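Local coordinates for PA14 domain-containing protein (Clostridium clariflavum, PDB 6QDI) that probably senses plant biomass outside the cell as the calcium-binding tandem PA14 region of a membrane-bound RsgI-type anti-sigma factor, binding extracellular polysaccharide, at residues I53-S58 with I96-G101; E160-D165 with S199-G204; Y220-S225 with Y264-L269. All coordinates share one frame; numbering follows the deposited sequence. Where two conformers were deposited one is given.

How the interactions relate
Interaction 1 belongs to the first PA14 domain and interactions 2 and 3 to the second, with about 48 Å between the centres of interactions 1 and 3 and no touch between them. Interaction 1 is a structural contact away from the calcium sites. Interactions 2 and 3, whose centres lie about 11 Å apart, share one antiparallel sheet in which strands 198-207 and 257-266 are neighbours. Tyr264 O lies 2.9 Å from Val200 N, probably hydrogen-bonded, and Asp165 OD1 forms a salt bridge with Arg265 NH2 at 3.1 Å. These two reach different calcium ions: one bound by Asp163 O with Asp195 and Lys197, the other by Asp221, Asp222, Asn266 and Gly268 with Ala270.

Interaction 1: I53-S58 with I96-G101; sequences IRPLYS and IYLEAG
Residues 53-58, linking strands 44-53 and 59-68, meet the end of strand 93-98 and the turn after it with end-to-end directions 119° apart, and Gly101 N gives Pro55 O a hydrogen bond of 2.9 Å. The second bond uses a side chain: Ala100 N donates to Ser58 OG at 2.8 Å, almost straight at 177°. Ser58 OG stands anti to its own carbonyl carbon (chi1 -62°), which brings it up to this N-H and to within 3.4 Å of Ala100 CB. Ser58 CA makes a C-H...O contact with Leu98 O at 3.2 Å, while the Tyr97 ring lies obliquely beside Ser58, its OH 3.6 Å from Ser58 CB. Next to these bonds, Pro55 CG packs on Leu98 CB at 3.7 Å, the two side chains crossing at about a right angle. Tyr61 and Tyr104 touch both of these residues, so the pair packs between strands 59-68 and 104-113, which belong to different sheets of the first PA14 domain. Arg54 NE bonds Tyr139. Two backbone N-H groups of the turn are thus satisfied by the facing loop, one by a carbonyl and one by a hydroxyl, beside a small apolar patch.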
ATOM      1  N   ILE A  53      24.377  -3.357   1.515  1.00 10.13           N
ATOM      2  CA  ILE A  53      24.861  -4.719   1.789  1.00 10.98           C
ATOM      3  C   ILE A  53      26.369  -4.767   1.563  1.00 11.53           C
ATOM      4  O   ILE A  53      26.860  -4.176   0.601  1.00 12.08           O
ATOM      5  CB  ILE A  53      24.104  -5.776   0.955  1.00 10.85           C
ATOM      6  CG1 ILE A  53      24.510  -7.191   1.338  1.00 11.39           C
ATOM      7  CG2 ILE A  53      24.282  -5.554  -0.517  1.00 10.66           C
ATOM      8  CD1 ILE A  53      23.602  -8.246   0.737  1.00 11.48           C
ATOM      9  N   ARG A  54      27.060  -5.470   2.471  1.00 11.42           N
ATOM     10  CA  ARG A  54      28.527  -5.567   2.468  0.50 13.04           C
ATOM     11  C   ARG A  54      28.944  -7.028   2.382  1.00 13.73           C
ATOM     12  O   ARG A  54      28.923  -7.716   3.396  1.00 15.68           O
ATOM     13  CB  ARG A  54      29.118  -4.966   3.751  0.50 14.32           C
ATOM     14  CG  ARG A  54      30.629  -5.150   3.873  0.50 14.76           C
ATOM     15  CD  ARG A  54      31.165  -4.520   5.140  0.50 17.32           C
ATOM     16  NE  ARG A  54      30.656  -5.143   6.350  0.50 19.27           N
ATOM     17  CZ  ARG A  54      30.634  -6.448   6.593  0.50 18.33           C
ATOM     18  NH1 ARG A  54      30.967  -7.336   5.651  0.50 15.89           N
ATOM     19  NH2 ARG A  54      30.179  -6.872   7.764  0.50 17.06           N
ATOM     20  N   PRO A  55      29.357  -7.514   1.203  1.00 12.74           N
ATOM     21  CA  PRO A  55      29.846  -8.883   1.136  1.00 13.74           C
ATOM     22  C   PRO A  55      31.248  -9.004   1.714  1.00 13.80           C
ATOM     23  O   PRO A  55      32.010  -8.041   1.701  1.00 15.70           O
ATOM     24  CB  PRO A  55      29.907  -9.166  -0.360  1.00 14.49           C
ATOM     25  CG  PRO A  55      30.133  -7.816  -0.961  1.00 15.98           C
ATOM     26  CD  PRO A  55      29.385  -6.847  -0.102  1.00 14.77           C
ATOM     27  N   LEU A  56      31.572 -10.203   2.165  1.00 13.74           N
ATOM     28  CA  LEU A  56      32.868 -10.462   2.750  1.00 14.75           C
ATOM     29  C   LEU A  56      33.914 -10.796   1.682  1.00 15.50           C
ATOM     30  O   LEU A  56      35.105 -10.660   1.968  1.00 19.65           O
ATOM     31  CB  LEU A  56      32.803 -11.623   3.772  1.00 16.70           C
ATOM     32  CG  LEU A  56      32.352 -11.304   5.192  1.00 21.11           C
ATOM     33  CD1 LEU A  56      30.947 -10.757   5.224  1.00 23.73           C
ATOM     34  CD2 LEU A  56      32.468 -12.519   6.092  1.00 24.72           C
ATOM     35  N   TYR A  57      33.518 -11.299   0.515  1.00 15.18           N
ATOM     36  CA  TYR A  57      34.440 -11.829  -0.495  1.00 15.83           C
ATOM     37  C   TYR A  57      34.258 -11.194  -1.858  1.00 15.39           C
ATOM     38  O   TYR A  57      33.157 -10.704  -2.178  1.00 15.92           O
ATOM     39  CB  TYR A  57      34.263 -13.349  -0.618  1.00 16.31           C
ATOM     40  CG  TYR A  57      34.293 -14.066   0.737  1.00 17.25           C
ATOM     41  CD1 TYR A  57      35.481 -14.286   1.400  1.00 20.21           C
ATOM     42  CD2 TYR A  57      33.107 -14.509   1.346  1.00 19.32           C
ATOM     43  CE1 TYR A  57      35.509 -14.924   2.643  1.00 21.14           C
ATOM     44  CE2 TYR A  57      33.116 -15.143   2.580  1.00 19.78           C
ATOM     45  CZ  TYR A  57      34.305 -15.352   3.224  1.00 22.29           C
ATOM     46  OH  TYR A  57      34.324 -15.995   4.441  1.00 28.62           O
ATOM     47  N   SER A  58      35.338 -11.189  -2.653  1.00 15.71           N
ATOM     48  CA  SER A  58      35.325 -10.804  -4.076  1.00 14.92           C
ATOM     49  C   SER A  58      34.986 -12.007  -4.955  1.00 15.32           C
ATOM     50  O   SER A  58      35.845 -12.728  -5.441  1.00 17.05           O
ATOM     51  CB  SER A  58      36.636 -10.122  -4.495  1.00 15.59           C
ATOM     52  OG  SER A  58      36.806  -8.936  -3.748  1.00 17.69           O
ATOM     53  N   ILE A  96      25.263 -12.107  -8.966  1.00 11.87           N
ATOM     54  CA  ILE A  96      25.987 -10.854  -9.237  1.00 12.06           C
ATOM     55  C   ILE A  96      27.383 -10.917  -8.607  1.00 12.37           C
ATOM     56  O   ILE A  96      27.540 -11.423  -7.482  1.00 11.94           O
ATOM     57  CB  ILE A  96      25.206  -9.621  -8.715  1.00 12.44           C
ATOM     58  CG1 ILE A  96      25.902  -8.309  -9.112  1.00 12.57           C
ATOM     59  CG2 ILE A  96      24.929  -9.707  -7.230  1.00 12.21           C
ATOM     60  CD1 ILE A  96      24.983  -7.121  -8.965  1.00 14.83           C
ATOM     61  N   TYR A  97      28.392 -10.452  -9.340  1.00 12.75           N
ATOM     62  CA  TYR A  97      29.743 -10.353  -8.835  0.50 12.70           C
ATOM     63  C   TYR A  97      29.883  -9.137  -7.927  1.00 12.96           C
ATOM     64  O   TYR A  97      29.495  -8.045  -8.315  1.00 14.34           O
ATOM     65  CB  TYR A  97      30.719 -10.234  -9.995  0.50 13.57           C
ATOM     66  CG  TYR A  97      32.115 -10.286  -9.498  0.50 14.19           C
ATOM     67  CD1 TYR A  97      32.703 -11.498  -9.215  0.50 14.32           C
ATOM     68  CD2 TYR A  97      32.804  -9.135  -9.225  0.50 14.32           C
ATOM     69  CE1 TYR A  97      33.967 -11.565  -8.722  0.50 15.53           C
ATOM     70  CE2 TYR A  97      34.079  -9.193  -8.723  0.50 16.08           C
ATOM     71  CZ  TYR A  97      34.636 -10.425  -8.459  0.50 14.41           C
ATOM     72  OH  TYR A  97      35.921 -10.564  -7.980  0.50 21.97           O
ATOM     73  N   LEU A  98      30.435  -9.322  -6.728  1.00 13.43           N
ATOM     74  CA  LEU A  98      30.637  -8.248  -5.768  1.00 13.72           C
ATOM     75  C   LEU A  98      32.075  -8.300  -5.263  1.00 15.02           C
ATOM     76  O   LEU A  98      32.708  -9.361  -5.302  1.00 16.49           O
ATOM     77  CB  LEU A  98      29.649  -8.329  -4.618  1.00 13.97           C
ATOM     78  CG  LEU A  98      28.157  -8.392  -4.985  1.00 12.47           C
ATOM     79  CD1 LEU A  98      27.337  -8.676  -3.750  1.00 14.33           C
ATOM     80  CD2 LEU A  98      27.707  -7.091  -5.594  1.00 13.68           C
ATOM     81  N   GLU A  99      32.555  -7.152  -4.799  1.00 14.40           N
ATOM     82  CA  GLU A  99      33.887  -7.004  -4.253  1.00 14.76           C
ATOM     83  C   GLU A  99      33.875  -6.984  -2.729  1.00 16.01           C
ATOM     84  O   GLU A  99      33.064  -6.306  -2.079  1.00 16.20           O
ATOM     85  CB  GLU A  99      34.499  -5.682  -4.737  1.00 16.49           C
ATOM     86  CG  GLU A  99      34.714  -5.600  -6.237  1.00 21.14           C
ATOM     87  CD  GLU A  99      35.487  -4.346  -6.668  1.00 22.72           C
ATOM     88  OE1 GLU A  99      36.654  -4.336  -6.584  1.00 49.15           O
ATOM     89  OE2 GLU A  99      34.744  -3.423  -7.117  1.00 34.74           O
ATOM     90  N   ALA A 100      34.871  -7.652  -2.160  1.00 15.96           N
ATOM     91  CA  ALA A 100      35.024  -7.718  -0.740  1.00 15.40           C
ATOM     92  C   ALA A 100      35.016  -6.393  -0.032  1.00 16.35           C
ATOM     93  O   ALA A 100      35.754  -5.498  -0.410  1.00 17.30           O
ATOM     94  CB  ALA A 100      36.316  -8.440  -0.433  1.00 16.77           C
ATOM     95  N   GLY A 101      34.182  -6.253   0.991  1.00 16.41           N
ATOM     96  CA  GLY A 101      34.167  -5.087   1.825  1.00 17.50           C
ATOM     97  C   GLY A 101      33.508  -3.849   1.283  1.00 17.14           C
ATOM     98  O   GLY A 101      33.369  -2.852   2.000  1.00 20.78           O
TER

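Interaction 2: E160-D165 with S199-G204. With CA (calcium ion), chain F.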
ATOM      1  N   GLU A 160     -18.467   1.807   6.340  1.00  6.39           N
ATOM      2  CA  GLU A 160     -19.350   0.654   6.537  1.00  6.67           C
ATOM      3  C   GLU A 160     -18.921  -0.345   5.458  1.00  6.52           C
ATOM      4  O   GLU A 160     -18.929  -0.015   4.263  1.00  6.96           O
ATOM      5  CB  GLU A 160     -20.822   1.046   6.355  1.00  7.48           C
ATOM      6  CG  GLU A 160     -21.315   2.034   7.377  1.00  7.62           C
ATOM      7  CD  GLU A 160     -22.594   2.710   6.913  1.00  7.90           C
ATOM      8  OE1 GLU A 160     -22.520   3.735   6.220  1.00  8.53           O
ATOM      9  OE2 GLU A 160     -23.670   2.135   7.169  1.00 10.62           O
ATOM     10  N   TYR A 161     -18.523  -1.562   5.890  1.00  6.81           N
ATOM     11  CA  TYR A 161     -18.108  -2.633   4.970  1.00  6.51           C
ATOM     12  C   TYR A 161     -19.226  -3.663   4.858  1.00  6.87           C
ATOM     13  O   TYR A 161     -19.745  -4.113   5.873  1.00  7.62           O
ATOM     14  CB  TYR A 161     -16.836  -3.304   5.453  1.00  7.08           C
ATOM     15  CG  TYR A 161     -15.581  -2.446   5.557  1.00  6.85           C
ATOM     16  CD1 TYR A 161     -15.425  -1.258   4.860  1.00  6.61           C
ATOM     17  CD2 TYR A 161     -14.513  -2.849   6.332  1.00  7.25           C
ATOM     18  CE1 TYR A 161     -14.274  -0.487   4.941  1.00  6.92           C
ATOM     19  CE2 TYR A 161     -13.360  -2.103   6.432  1.00  7.48           C
ATOM     20  CZ  TYR A 161     -13.224  -0.906   5.747  1.00  6.96           C
ATOM     21  OH  TYR A 161     -12.069  -0.207   5.876  1.00  8.05           O
ATOM     22  N   PHE A 162     -19.550  -3.993   3.608  1.00  6.54           N
ATOM     23  CA  PHE A 162     -20.662  -4.882   3.251  1.00  6.60           C
ATOM     24  C   PHE A 162     -20.168  -6.132   2.557  1.00  6.65           C
ATOM     25  O   PHE A 162     -19.265  -6.084   1.701  1.00  7.41           O
ATOM     26  CB  PHE A 162     -21.593  -4.135   2.300  1.00  6.94           C
ATOM     27  CG  PHE A 162     -22.251  -2.922   2.944  1.00  7.16           C
ATOM     28  CD1 PHE A 162     -23.413  -3.064   3.701  1.00  7.48           C
ATOM     29  CD2 PHE A 162     -21.725  -1.658   2.764  1.00  7.77           C
ATOM     30  CE1 PHE A 162     -24.033  -1.957   4.278  1.00  8.20           C
ATOM     31  CE2 PHE A 162     -22.349  -0.548   3.321  1.00  8.67           C
ATOM     32  CZ  PHE A 162     -23.493  -0.702   4.082  1.00  8.52           C
ATOM     33  N   ASP A 163     -20.770  -7.268   2.929  1.00  6.94           N
ATOM     34  CA  ASP A 163     -20.365  -8.555   2.375  1.00  6.98           C
ATOM     35  C   ASP A 163     -20.912  -8.824   0.993  1.00  7.28           C
ATOM     36  O   ASP A 163     -20.414  -9.702   0.285  1.00  8.16           O
ATOM     37  CB  ASP A 163     -20.791  -9.689   3.322  1.00  7.66           C
ATOM     38  CG  ASP A 163     -19.684 -10.629   3.758  1.00  8.53           C
ATOM     39  OD1 ASP A 163     -18.523 -10.441   3.380  1.00  9.33           O
ATOM     40  OD2 ASP A 163     -20.006 -11.561   4.542  1.00 10.13           O
ATOM     41  N   GLU A 164     -21.953  -8.114   0.588  1.00  7.50           N
ATOM     42  CA  GLU A 164     -22.440  -8.167  -0.789  1.00  7.85           C
ATOM     43  C   GLU A 164     -21.924  -6.950  -1.538  1.00  7.51           C
ATOM     44  O   GLU A 164     -21.568  -5.940  -0.920  1.00  7.89           O
ATOM     45  CB  GLU A 164     -23.977  -8.179  -0.820  1.00  7.74           C
ATOM     46  CG  GLU A 164     -24.568  -9.423  -0.203  1.00  9.27           C
ATOM     47  CD  GLU A 164     -24.516 -10.622  -1.125  1.00 11.28           C
ATOM     48  OE1 GLU A 164     -24.617 -10.506  -2.371  1.00 13.54           O
ATOM     49  OE2 GLU A 164     -24.414 -11.732  -0.570  1.00 17.17           O
ATOM     50  N   ASP A 165     -21.929  -7.034  -2.861  1.00  7.81           N
ATOM     51  CA  ASP A 165     -21.432  -5.949  -3.726  1.00  7.75           C
ATOM     52  C   ASP A 165     -22.398  -4.795  -3.913  1.00  7.79           C
ATOM     53  O   ASP A 165     -22.092  -3.883  -4.657  1.00  8.33           O
ATOM     54  CB  ASP A 165     -20.886  -6.535  -5.029  1.00  8.41           C
ATOM     55  CG  ASP A 165     -21.926  -7.005  -5.961  1.00  9.74           C
ATOM     56  OD1 ASP A 165     -23.090  -6.559  -5.852  1.00 11.04           O
ATOM     57  OD2 ASP A 165     -21.601  -7.802  -6.877  1.00 14.55           O
ATOM     58  N   SER A 199     -18.632  -4.420  -0.940  1.00  6.33           N
ATOM     59  CA  SER A 199     -18.828  -2.997  -1.172  1.00  6.53           C
ATOM     60  C   SER A 199     -18.614  -2.215   0.105  1.00  6.00           C
ATOM     61  O   SER A 199     -18.547  -2.787   1.203  1.00  6.45           O
ATOM     62  CB  SER A 199     -20.195  -2.736  -1.798  1.00  6.48           C
ATOM     63  OG  SER A 199     -21.250  -3.259  -1.013  1.00  6.88           O
ATOM     64  N   VAL A 200     -18.462  -0.905  -0.049  1.00  6.06           N
ATOM     65  CA  VAL A 200     -18.127  -0.003   1.035  1.00  5.87           C
ATOM     66  C   VAL A 200     -18.891   1.297   0.843  1.00  5.66           C
ATOM     67  O   VAL A 200     -19.012   1.796  -0.260  1.00  6.61           O
ATOM     68  CB  VAL A 200     -16.627   0.303   1.069  1.00  6.46           C
ATOM     69  CG1 VAL A 200     -16.290   1.209   2.240  1.00  6.47           C
ATOM     70  CG2 VAL A 200     -15.784  -0.965   1.149  1.00  7.16           C
ATOM     71  N   ARG A 201     -19.367   1.844   1.972  1.00  6.19           N
ATOM     72  CA  ARG A 201     -19.838   3.223   2.007  1.00  6.15           C
ATOM     73  C   ARG A 201     -18.977   4.010   2.969  1.00  5.92           C
ATOM     74  O   ARG A 201     -18.853   3.674   4.143  1.00  6.44           O
ATOM     75  CB  ARG A 201     -21.298   3.294   2.457  1.00  6.56           C
ATOM     76  CG  ARG A 201     -21.826   4.707   2.691  1.00  6.78           C
ATOM     77  CD  ARG A 201     -23.341   4.755   2.739  1.00  7.39           C
ATOM     78  NE  ARG A 201     -23.877   3.907   3.798  1.00  8.04           N
ATOM     79  CZ  ARG A 201     -24.958   3.159   3.690  1.00  7.71           C
ATOM     80  NH1 ARG A 201     -25.653   3.085   2.566  1.00  8.80           N
ATOM     81  NH2 ARG A 201     -25.332   2.417   4.724  1.00  8.89           N
ATOM     82  N   TRP A 202     -18.380   5.105   2.479  1.00  5.50           N
ATOM     83  CA  TRP A 202     -17.684   6.070   3.309  1.00  5.85           C
ATOM     84  C   TRP A 202     -18.528   7.338   3.385  1.00  5.66           C
ATOM     85  O   TRP A 202     -19.033   7.824   2.367  1.00  6.08           O
ATOM     86  CB  TRP A 202     -16.294   6.410   2.746  1.00  6.26           C
ATOM     87  CG  TRP A 202     -15.280   5.325   2.905  1.00  5.94           C
ATOM     88  CD1 TRP A 202     -14.631   5.003   4.047  1.00  6.31           C
ATOM     89  CD2 TRP A 202     -14.790   4.437   1.884  1.00  5.71           C
ATOM     90  NE1 TRP A 202     -13.768   3.976   3.821  1.00  6.28           N
ATOM     91  CE2 TRP A 202     -13.838   3.618   2.497  1.00  6.36           C
ATOM     92  CE3 TRP A 202     -15.052   4.275   0.528  1.00  6.24           C
ATOM     93  CZ2 TRP A 202     -13.138   2.638   1.790  1.00  6.85           C
ATOM     94  CZ3 TRP A 202     -14.381   3.305  -0.167  1.00  7.61           C
ATOM     95  CH2 TRP A 202     -13.431   2.501   0.453  1.00  7.57           C
ATOM     96  N   THR A 203     -18.650   7.884   4.590  1.00  5.46           N
ATOM     97  CA  THR A 203     -19.391   9.096   4.807  1.00  5.85           C
ATOM     98  C   THR A 203     -18.660  10.029   5.772  1.00  5.55           C
ATOM     99  O   THR A 203     -17.933   9.620   6.661  1.00  6.18           O
ATOM    100  CB  THR A 203     -20.802   8.785   5.366  1.00  6.09           C
ATOM    101  OG1 THR A 203     -20.701   8.028   6.572  1.00  6.98           O
ATOM    102  CG2 THR A 203     -21.697   8.112   4.360  1.00  6.74           C
ATOM    103  N   GLY A 204     -18.954  11.313   5.612  1.00  5.96           N
ATOM    104  CA  GLY A 204     -18.479  12.342   6.520  1.00  6.04           C
ATOM    105  C   GLY A 204     -18.367  13.641   5.795  1.00  5.89           C
ATOM    106  O   GLY A 204     -19.249  13.993   4.984  1.00  6.12           O
TER
HETATM  107 CA    CA F 405     -19.098 -11.240  -0.870  0.90  7.42          CA
HETATM  108  O   HOH W   1     -20.321   5.357   6.108  1.00  8.08           O
HETATM  109  O   HOH W   2     -17.553 -10.611   0.797  1.00  8.57           O
HETATM  110  O   HOH W   3     -20.230 -12.631   0.736  1.00 12.16           O
HETATM  111  O   HOH W   4     -20.862 -11.638  -2.371  1.00 10.56           O
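Glu160 and Arg201 face each other as a hydrogen-bonded pair of antiparallel strands in the second PA14 domain's beta-sandwich, and their side chains run side by side the same way. Backbone bonds join them in both directions, as they do Phe162 and Ser199.

In a two-pronged salt bridge, Arg201 NE donates to Glu160 OE1 at 2.8 Å and NH2 to OE2 at 3.0 Å, both oxygens near the guanidinium plane, although the carboxylate is turned 45° against it and NE meets OE1 from above the carboxylate plane. Water 1 lies within hydrogen-bonding distance of Glu160 OE1, Arg201 O and Thr203 OG1. Phe162 lies on the same face of the sheet, its CZ 3.7 Å from Arg201 NH2, the ring edge directed at one face of the guanidinium with the planes 82° apart.

On the other face, Val200 CG1 meets the edge of the Tyr161 ring at CD1, 3.7 Å away; Tyr161 OH bonds Asp176 and Arg40 of the first PA14 domain.

Past the end of strand 157-162, Glu164 O accepts from Ser199 OG at 2.7 Å. Asp163 O binds calcium at 2.3 Å, with three waters, Asp195 and the backbone O of Lys197; water 2 donates to Asp163 OD1. The serine hydroxyl ties the calcium-binding turn to the neighbouring strand, while the side-on grip pairs two charges on the Phe162 face and probably fixes how the guanidinium meets that ring.

Interaction 3: Y220-S225 with Y264-L269; sequences YDDGAS and YRNTGL. With CA (calcium ion), chain E.
Tyr264 extends its ring past the backbone of residues 221-223, CD1 lying 3.5 Å from Gly223 O, and its OH donates to Asp221 O at 2.6 Å. Asp221 O lies at the ring's edge, near its plane, beside a classic beta bulge in which Asp222 and Gly223 both face Arg265; their two N-H groups converge on Arg265 O. A cis peptide bond joins Asp221 to Asp222, and these adjoining aspartates bind one of the two calcium ions of the second PA14 domain. Asp221 OD1 and Asp222 OD2 each sit 2.4 Å from the metal. Asn266 OD1 and Gly268 O from the facing segment add two more ligands, and Ala270 O contributes to the site as well.

Thr267 holds the Asp222 carboxylate by both oxygens: its N-H runs to the syn lone pair of OD2 at 2.9 Å, nearly straight at 178°, while OG1 donates to OD1 at 2.6 Å from above the carboxylate plane. The metal and the N-H on OD2, with the hydroxyl on OD1, probably fix the rotation of the carboxylate. Asn266 closes an Asx turn, Gly268 N donating to its OD1 at 3.1 Å from above the amide carbonyl plane, while Asn266 ND2 donates to Leu269 O.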
ATOM      1  N   TYR A 220     -11.042   3.747  -9.429  1.00  7.82           N
ATOM      2  CA  TYR A 220     -11.806   2.603  -8.906  1.00  8.14           C
ATOM      3  C   TYR A 220     -11.605   1.360  -9.755  1.00  7.45           C
ATOM      4  O   TYR A 220     -11.426   1.439 -10.993  1.00  8.88           O
ATOM      5  CB  TYR A 220     -13.331   2.935  -8.818  1.00  8.90           C
ATOM      6  CG  TYR A 220     -13.926   3.400 -10.129  1.00 10.15           C
ATOM      7  CD1 TYR A 220     -13.910   4.725 -10.504  1.00 10.92           C
ATOM      8  CD2 TYR A 220     -14.479   2.501 -11.056  1.00 11.71           C
ATOM      9  CE1 TYR A 220     -14.373   5.151 -11.742  1.00 11.94           C
ATOM     10  CE2 TYR A 220     -14.981   2.950 -12.269  1.00 12.20           C
ATOM     11  CZ  TYR A 220     -14.901   4.256 -12.625  1.00 14.29           C
ATOM     12  OH  TYR A 220     -15.358   4.743 -13.834  1.00 16.74           O
ATOM     13  N   ASP A 221     -11.731   0.231  -9.059  1.00  6.77           N
ATOM     14  CA  ASP A 221     -11.882  -1.078  -9.700  1.00  7.10           C
ATOM     15  C   ASP A 221     -12.893  -1.768  -8.777  1.00  6.68           C
ATOM     16  O   ASP A 221     -12.493  -2.154  -7.674  1.00  6.88           O
ATOM     17  CB  ASP A 221     -10.565  -1.846  -9.712  1.00  7.88           C
ATOM     18  CG  ASP A 221     -10.714  -3.268 -10.176  1.00  7.67           C
ATOM     19  OD1 ASP A 221     -11.896  -3.753 -10.266  1.00  7.77           O
ATOM     20  OD2 ASP A 221      -9.683  -3.910 -10.442  1.00  8.51           O
ATOM     21  N   ASP A 222     -14.194  -1.837  -9.109  1.00  6.56           N
ATOM     22  CA  ASP A 222     -14.763  -1.655 -10.423  1.00  7.36           C
ATOM     23  C   ASP A 222     -16.066  -0.880 -10.513  1.00  7.45           C
ATOM     24  O   ASP A 222     -16.601  -0.755 -11.606  1.00  8.95           O
ATOM     25  CB  ASP A 222     -14.859  -3.002 -11.184  1.00  7.72           C
ATOM     26  CG  ASP A 222     -15.617  -4.020 -10.419  1.00  7.77           C
ATOM     27  OD1 ASP A 222     -16.882  -3.912 -10.374  1.00  9.31           O
ATOM     28  OD2 ASP A 222     -15.014  -4.949  -9.827  1.00  7.89           O
ATOM     29  N   GLY A 223     -16.548  -0.324  -9.410  1.00  7.19           N
ATOM     30  CA  GLY A 223     -17.644   0.633  -9.472  1.00  7.28           C
ATOM     31  C   GLY A 223     -17.538   1.616  -8.329  1.00  7.41           C
ATOM     32  O   GLY A 223     -17.030   1.273  -7.250  1.00  6.92           O
ATOM     33  N   ALA A 224     -18.006   2.837  -8.563  1.00  7.33           N
ATOM     34  CA  ALA A 224     -17.965   3.872  -7.545  1.00  7.35           C
ATOM     35  C   ALA A 224     -18.958   4.942  -7.879  1.00  7.14           C
ATOM     36  O   ALA A 224     -19.266   5.205  -9.040  1.00  8.28           O
ATOM     37  CB  ALA A 224     -16.587   4.478  -7.403  1.00  8.49           C
ATOM     38  N   SER A 225     -19.422   5.611  -6.817  1.00  7.14           N
ATOM     39  CA  SER A 225     -20.240   6.804  -6.931  1.00  7.54           C
ATOM     40  C   SER A 225     -19.818   7.804  -5.878  1.00  7.07           C
ATOM     41  O   SER A 225     -19.546   7.432  -4.744  1.00  8.24           O
ATOM     42  CB  SER A 225     -21.729   6.502  -6.805  1.00  9.76           C
ATOM     43  OG  SER A 225     -22.179   5.771  -7.969  1.00 12.34           O
ATOM     44  N   TYR A 264     -18.477   2.351  -3.090  1.00  6.31           N
ATOM     45  CA  TYR A 264     -17.483   1.578  -3.817  1.00  6.44           C
ATOM     46  C   TYR A 264     -17.884   0.122  -3.878  1.00  6.29           C
ATOM     47  O   TYR A 264     -18.431  -0.398  -2.906  1.00  6.62           O
ATOM     48  CB  TYR A 264     -16.113   1.727  -3.082  1.00  6.76           C
ATOM     49  CG  TYR A 264     -15.156   0.675  -3.566  1.00  6.69           C
ATOM     50  CD1 TYR A 264     -14.594   0.742  -4.846  1.00  6.96           C
ATOM     51  CD2 TYR A 264     -14.981  -0.477  -2.844  1.00  6.60           C
ATOM     52  CE1 TYR A 264     -13.892  -0.322  -5.356  1.00  6.61           C
ATOM     53  CE2 TYR A 264     -14.298  -1.542  -3.374  1.00  6.52           C
ATOM     54  CZ  TYR A 264     -13.764  -1.468  -4.640  1.00  6.48           C
ATOM     55  OH  TYR A 264     -13.086  -2.572  -5.142  1.00  7.11           O
ATOM     56  N   ARG A 265     -17.551  -0.563  -4.986  1.00  6.38           N
ATOM     57  CA  ARG A 265     -17.740  -1.998  -5.035  1.00  6.43           C
ATOM     58  C   ARG A 265     -16.651  -2.694  -5.843  1.00  6.67           C
ATOM     59  O   ARG A 265     -16.115  -2.148  -6.828  1.00  7.06           O
ATOM     60  CB  ARG A 265     -19.094  -2.350  -5.647  1.00  6.71           C
ATOM     61  CG  ARG A 265     -19.199  -2.035  -7.111  1.00  7.34           C
ATOM     62  CD  ARG A 265     -20.572  -1.834  -7.619  1.00  8.38           C
ATOM     63  NE  ARG A 265     -21.497  -2.879  -7.292  1.00  9.00           N
ATOM     64  CZ  ARG A 265     -22.625  -3.087  -7.963  1.00 10.21           C
ATOM     65  NH1 ARG A 265     -22.911  -2.392  -9.043  1.00 12.47           N
ATOM     66  NH2 ARG A 265     -23.439  -4.034  -7.546  1.00 11.44           N
ATOM     67  N   ASN A 266     -16.383  -3.920  -5.415  1.00  6.59           N
ATOM     68  CA  ASN A 266     -15.674  -4.904  -6.245  1.00  6.84           C
ATOM     69  C   ASN A 266     -16.716  -5.944  -6.620  1.00  7.00           C
ATOM     70  O   ASN A 266     -17.422  -6.462  -5.755  1.00  7.52           O
ATOM     71  CB  ASN A 266     -14.533  -5.574  -5.478  1.00  7.17           C
ATOM     72  CG  ASN A 266     -13.626  -6.390  -6.395  1.00  6.96           C
ATOM     73  OD1 ASN A 266     -13.814  -6.411  -7.612  1.00  7.75           O
ATOM     74  ND2 ASN A 266     -12.642  -7.057  -5.828  1.00  6.91           N
ATOM     75  N   THR A 267     -16.790  -6.276  -7.904  1.00  7.21           N
ATOM     76  CA  THR A 267     -17.699  -7.305  -8.393  1.00  8.53           C
ATOM     77  C   THR A 267     -16.979  -8.554  -8.904  1.00  8.98           C
ATOM     78  O   THR A 267     -17.633  -9.489  -9.349  1.00 10.47           O
ATOM     79  CB  THR A 267     -18.670  -6.771  -9.465  1.00  8.58           C
ATOM     80  OG1 THR A 267     -17.935  -6.322 -10.603  1.00  9.29           O
ATOM     81  CG2 THR A 267     -19.566  -5.666  -8.926  1.00  9.56           C
ATOM     82  N   GLY A 268     -15.644  -8.543  -8.849  1.00  8.27           N
ATOM     83  CA  GLY A 268     -14.878  -9.708  -9.240  1.00  8.48           C
ATOM     84  C   GLY A 268     -13.416  -9.293  -9.494  1.00  8.10           C
ATOM     85  O   GLY A 268     -13.112  -8.161  -9.876  1.00  8.13           O
ATOM     86  N   LEU A 269     -12.522 -10.265  -9.359  1.00  7.97           N
ATOM     87  CA  LEU A 269     -11.095 -10.057  -9.534  1.00  8.30           C
ATOM     88  C   LEU A 269     -10.618  -8.969  -8.568  1.00  7.61           C
ATOM     89  O   LEU A 269     -10.991  -8.991  -7.397  1.00  8.07           O
ATOM     90  CB  LEU A 269     -10.718  -9.779 -11.004  1.00  9.39           C
ATOM     91  CG  LEU A 269     -11.251 -10.733 -12.065  1.00 11.10           C
ATOM     92  CD1 LEU A 269     -10.697 -10.323 -13.431  1.00 12.04           C
ATOM     93  CD2 LEU A 269     -10.836 -12.147 -11.766  1.00 12.01           C
TER
HETATM   94 CA    CA E 404     -12.808  -5.875  -9.752  0.95  7.28          CA